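Local coordinates for anti-h(o) lectin I (Ulex europaeus, PDB 1FX5), which binds carbohydrates as an L-fucose-specific legume lectin that recognises the H(O) blood-group determinant and carries bound calcium and manganese, at residues G105-F110 against E125-G130; N159-L164 against D190-S195. All coordinates share one frame; numbering follows the deposited sequence.

Contact 1: residues G105-F110 against E125-G130. With MN (manganese (II) ion), chain F; CA (calcium ion), chain G.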
# COMPACT_ATOMS: atom_id res chain seq x y z
N GLY A 105 -29.63 1.18 6.83
CA GLY A 105 -29.27 2.50 7.31
C GLY A 105 -28.08 2.61 8.26
O GLY A 105 -27.74 3.69 8.73
N TYR A 106 -27.44 1.49 8.55
CA TYR A 106 -26.29 1.48 9.44
C TYR A 106 -24.96 1.41 8.65
O TYR A 106 -23.89 1.27 9.25
CB TYR A 106 -26.44 0.37 10.49
CG TYR A 106 -27.65 0.59 11.39
CD1 TYR A 106 -28.81 -0.16 11.23
CD2 TYR A 106 -27.62 1.55 12.39
CE1 TYR A 106 -29.91 0.04 12.05
CE2 TYR A 106 -28.73 1.76 13.22
CZ TYR A 106 -29.86 1.00 13.05
OH TYR A 106 -30.92 1.18 13.90
N PHE A 107 -25.07 1.43 7.32
CA PHE A 107 -23.93 1.39 6.38
C PHE A 107 -22.86 0.32 6.49
O PHE A 107 -21.77 0.48 5.90
CB PHE A 107 -23.18 2.74 6.42
CG PHE A 107 -24.05 3.94 6.17
CD1 PHE A 107 -24.39 4.80 7.21
CD2 PHE A 107 -24.54 4.20 4.90
CE1 PHE A 107 -25.20 5.91 6.99
CE2 PHE A 107 -25.35 5.31 4.67
CZ PHE A 107 -25.68 6.17 5.72
N GLY A 108 -23.15 -0.74 7.24
CA GLY A 108 -22.20 -1.82 7.42
C GLY A 108 -21.12 -1.46 8.44
O GLY A 108 -20.23 -2.28 8.71
N LEU A 109 -21.21 -0.28 9.05
CA LEU A 109 -20.23 0.16 10.04
C LEU A 109 -20.63 0.00 11.50
O LEU A 109 -19.75 -0.11 12.38
CB LEU A 109 -19.90 1.64 9.79
CG LEU A 109 -19.43 2.08 8.40
CD1 LEU A 109 -19.27 3.61 8.38
CD2 LEU A 109 -18.12 1.38 8.07
N PHE A 110 -21.94 0.05 11.77
CA PHE A 110 -22.47 -0.07 13.13
C PHE A 110 -23.50 -1.21 13.35
O PHE A 110 -24.07 -1.73 12.38
CB PHE A 110 -23.11 1.28 13.54
CG PHE A 110 -22.25 2.49 13.21
CD1 PHE A 110 -21.17 2.82 14.00
CD2 PHE A 110 -22.51 3.26 12.09
CE1 PHE A 110 -20.37 3.91 13.68
CE2 PHE A 110 -21.72 4.35 11.77
CZ PHE A 110 -20.64 4.67 12.56
N GLU A 125 -20.43 10.59 5.80
CA GLU A 125 -21.56 9.95 5.14
C GLU A 125 -22.35 10.83 4.13
O GLU A 125 -22.54 12.04 4.33
CB GLU A 125 -22.55 9.37 6.18
CG GLU A 125 -23.22 10.45 7.05
CD GLU A 125 -24.34 9.93 7.93
OE1 GLU A 125 -25.39 10.59 8.03
OE2 GLU A 125 -24.18 8.87 8.56
N PHE A 126 -22.81 10.17 3.07
CA PHE A 126 -23.60 10.72 1.96
C PHE A 126 -24.86 9.87 2.15
O PHE A 126 -25.04 8.80 1.52
CB PHE A 126 -22.89 10.44 0.62
CG PHE A 126 -21.51 11.08 0.54
CD1 PHE A 126 -20.38 10.36 0.88
CD2 PHE A 126 -21.36 12.42 0.18
CE1 PHE A 126 -19.13 10.96 0.88
CE2 PHE A 126 -20.10 13.03 0.17
CZ PHE A 126 -18.99 12.30 0.52
N ASP A 127 -25.65 10.31 3.12
CA ASP A 127 -26.89 9.69 3.55
C ASP A 127 -28.10 10.08 2.70
O ASP A 127 -28.61 11.20 2.80
CB ASP A 127 -27.08 10.06 5.02
CG ASP A 127 -28.09 9.18 5.73
OD1 ASP A 127 -28.07 9.10 6.97
OD2 ASP A 127 -28.93 8.58 5.05
N THR A 128 -28.62 9.10 1.95
CA THR A 128 -29.78 9.34 1.08
C THR A 128 -31.19 9.28 1.69
O THR A 128 -32.15 9.53 0.97
CB THR A 128 -29.71 8.47 -0.20
OG1 THR A 128 -29.80 7.09 0.16
CG2 THR A 128 -28.41 8.71 -0.97
N ILE A 129 -31.32 8.93 2.97
CA ILE A 129 -32.65 8.88 3.61
C ILE A 129 -32.59 9.25 5.11
O ILE A 129 -31.75 8.70 5.86
CB ILE A 129 -33.35 7.49 3.42
CG1 ILE A 129 -34.86 7.62 3.65
CG2 ILE A 129 -32.75 6.41 4.33
CD1 ILE A 129 -35.66 8.14 2.43
N GLY A 130 -33.45 10.19 5.54
CA GLY A 130 -33.51 10.63 6.94
C GLY A 130 -34.78 10.27 7.71
O GLY A 130 -35.42 9.26 7.41
MN MN F . -27.43 10.21 8.72
CA CA G . -30.06 7.49 6.98
O HOH W 1 -28.50 6.49 8.42
O HOH W 2 -26.62 8.52 9.73
O HOH W 3 -26.82 11.57 10.33
O HOH W 4 -29.57 5.93 5.37
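The paired manganese-calcium site of the legume lectin fold meets the 105-110 loop through the ring of Phe-107, which lies against Glu-125 and Asp-127 at the end of strand 122-127. CE1 of Phe-107 approaches OE2 of Glu-125 to 3.5 Å, while CZ of the same ring sits 3.9 Å from CG of Asp-127. That CG lies at the ring edge, in the ring plane, with the Asp-127 carboxylate turned nearly perpendicular to the ring (85°). Phe-107 reaches this position with CG anti to its carbonyl carbon (chi1 -55°), and the hydrocarbon ring backs the carboxylates beside the metals without binding either ion.

Glu-125 divides its two oxygens between tasks. OE1 coordinates manganese at 2.2 Å; OE2 does not bind the ion and instead accepts a hydrogen bond from a manganese-bound water, which should help fix the rotation of the carboxylate. Asp-127 joins the metals: OD1 bridges manganese and calcium, and OD2 binds calcium as well. Asp-137 and His-142 complete the protein ligands of manganese, and Asn-134 and Asp-137 those of calcium. The 105-110 loop has its own indirect link to calcium, since a calcium-bound water donates to O of Gly-105 at 2.9 Å.

Beyond the strand the chain folds back in an Asx turn. The backbone N of Ile-129 donates to OD2 of Asp-127 on its anti side, 30° out of the carboxylate plane, and the turn delivers O of Ile-129 to calcium at 2.4 Å.

Contact 2: residues N159-L164 against D190-S195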
# COMPACT_ATOMS: atom_id res chain seq x y z
N ASN A 159 -29.43 17.82 -1.64
CA ASN A 159 -30.49 17.48 -2.59
C ASN A 159 -29.86 16.47 -3.56
O ASN A 159 -29.27 16.85 -4.57
CB ASN A 159 -30.98 18.71 -3.33
CG ASN A 159 -31.65 19.71 -2.40
OD1 ASN A 159 -31.37 20.90 -2.45
ND2 ASN A 159 -32.52 19.22 -1.51
N LYS A 160 -29.97 15.19 -3.20
CA LYS A 160 -29.43 14.07 -3.98
C LYS A 160 -29.92 13.97 -5.43
O LYS A 160 -31.07 14.28 -5.72
CB LYS A 160 -29.69 12.74 -3.22
CG LYS A 160 -31.17 12.50 -2.85
CD LYS A 160 -31.40 11.16 -2.18
CE LYS A 160 -32.88 10.79 -2.20
NZ LYS A 160 -33.16 9.46 -1.60
N ARG A 161 -29.04 13.51 -6.32
CA ARG A 161 -29.33 13.35 -7.74
C ARG A 161 -28.90 11.94 -8.11
O ARG A 161 -27.89 11.46 -7.58
CB ARG A 161 -28.52 14.36 -8.56
CG ARG A 161 -28.86 15.81 -8.31
CD ARG A 161 -28.11 16.75 -9.25
NE ARG A 161 -28.44 18.15 -8.96
CZ ARG A 161 -27.78 19.21 -9.42
NH1 ARG A 161 -26.74 19.08 -10.22
NH2 ARG A 161 -28.18 20.43 -9.05
N TYR A 162 -29.63 11.27 -9.01
CA TYR A 162 -29.30 9.91 -9.43
C TYR A 162 -29.00 9.86 -10.92
O TYR A 162 -29.39 10.78 -11.65
CB TYR A 162 -30.47 8.96 -9.14
CG TYR A 162 -30.66 8.60 -7.69
CD1 TYR A 162 -31.23 9.49 -6.80
CD2 TYR A 162 -30.20 7.38 -7.20
CE1 TYR A 162 -31.33 9.20 -5.45
CE2 TYR A 162 -30.28 7.07 -5.85
CZ TYR A 162 -30.84 7.98 -4.99
OH TYR A 162 -30.87 7.71 -3.64
N GLY A 163 -28.31 8.81 -11.38
CA GLY A 163 -27.98 8.67 -12.79
C GLY A 163 -26.55 8.97 -13.20
O GLY A 163 -25.87 9.78 -12.56
N LEU A 164 -26.10 8.35 -14.29
CA LEU A 164 -24.73 8.56 -14.78
C LEU A 164 -24.49 10.00 -15.24
O LEU A 164 -23.36 10.50 -15.21
CB LEU A 164 -24.40 7.58 -15.92
CG LEU A 164 -23.03 6.87 -15.87
CD1 LEU A 164 -22.63 6.50 -17.31
CD2 LEU A 164 -21.91 7.73 -15.24
N ASP A 190 -23.88 21.83 -13.04
CA ASP A 190 -24.36 23.18 -12.75
C ASP A 190 -23.58 23.87 -11.66
O ASP A 190 -23.96 24.94 -11.21
CB ASP A 190 -25.87 23.18 -12.43
CG ASP A 190 -26.20 22.46 -11.11
OD1 ASP A 190 -27.35 22.65 -10.65
OD2 ASP A 190 -25.34 21.72 -10.57
N GLN A 191 -22.50 23.23 -11.21
CA GLN A 191 -21.65 23.79 -10.16
C GLN A 191 -22.27 23.84 -8.75
O GLN A 191 -21.79 24.61 -7.90
CB GLN A 191 -21.18 25.18 -10.59
CG GLN A 191 -19.71 25.47 -10.40
CD GLN A 191 -18.83 24.86 -11.47
OE1 GLN A 191 -18.67 23.63 -11.54
NE2 GLN A 191 -18.21 25.71 -12.29
N THR A 192 -23.34 23.08 -8.50
CA THR A 192 -23.98 23.05 -7.18
C THR A 192 -22.94 22.39 -6.25
O THR A 192 -22.48 21.27 -6.51
CB THR A 192 -25.24 22.18 -7.18
OG1 THR A 192 -26.28 22.84 -7.89
CG2 THR A 192 -25.69 21.85 -5.76
N SER A 193 -22.61 23.06 -5.16
CA SER A 193 -21.63 22.53 -4.23
C SER A 193 -22.08 22.65 -2.76
O SER A 193 -22.81 23.58 -2.39
CB SER A 193 -20.32 23.30 -4.47
OG SER A 193 -19.28 22.83 -3.66
N ILE A 194 -21.73 21.67 -1.93
CA ILE A 194 -22.11 21.70 -0.52
C ILE A 194 -20.94 21.18 0.30
O ILE A 194 -20.13 20.39 -0.20
CB ILE A 194 -23.36 20.83 -0.15
CG1 ILE A 194 -23.10 19.37 -0.43
CG2 ILE A 194 -24.62 21.26 -0.92
CD1 ILE A 194 -24.19 18.51 0.12
N SER A 195 -20.80 21.65 1.53
CA SER A 195 -19.71 21.18 2.37
C SER A 195 -20.10 21.14 3.83
O SER A 195 -21.03 21.85 4.27
CB SER A 195 -18.44 22.00 2.16
OG SER A 195 -18.64 23.35 2.49
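Arg-161 reaches out from the 159-164 loop and grips the carboxylate of Asp-190 end-on with two nitrogens, forming the tight part of an otherwise sparse surface contact. NH1 of Arg-161 donates to OD2 of Asp-190 at 3.0 Å, and its NH2 donates to OD1 of the same aspartate at 2.9 Å. The side chains come from opposite directions, but the bidentate salt bridge is not coplanar: guanidinium and carboxylate planes stand 54° apart. NH2 meets OD1 on its syn side, 24° out of the carboxylate plane, whereas NH1 comes to OD2 from well above it. An extended chain from CG to NE carries the guanidinium to the carboxylate.

Asp-190 also shapes its own end of the contact. Its OD2 accepts from the backbone N of Thr-192 at 3.2 Å, closing an Asx turn that leads into strand 192-199 of the legume lectin beta-sandwich. NH1 of Arg-161 and N of Thr-192 reach this oxygen from opposite faces of the carboxylate, so OD2 is held from both faces, while NH2 holds OD1. The added charge of Arg-161 would be expected to stabilise the ionised form of Asp-190. OG1 of Thr-192 lies 3.3 Å from NH2 of Arg-161.

Tyr-187, on the neighbouring strand 180-187, makes a cation-pi contact with Arg-161. On the solvent side, exposed Gln-191 in the turn points away from the 159-164 loop. The packing thins out along strand 192-199, where the side chain of Ile-194 comes no closer than 5.6 Å to that loop.

The centre of contact 1, which is buried, lies about 9 Å from the centre of the chain, that of contact 2, at the surface, about 17 Å, and the two centres are about 18 Å apart. They nevertheless meet directly. NZ of Lys-160 is 2.8 Å from O of Thr-128, a probable hydrogen bond, and OH of Tyr-162 packs 3.7 Å from CB of Thr-128. The 159-164 loop therefore touches the turn that follows the metal-binding strand. Contact 2 lies away from the metal and sugar sites, whereas contact 1 supplies metal ligands, and the side chain of Phe-107 is still about 13 Å from a bound fucose.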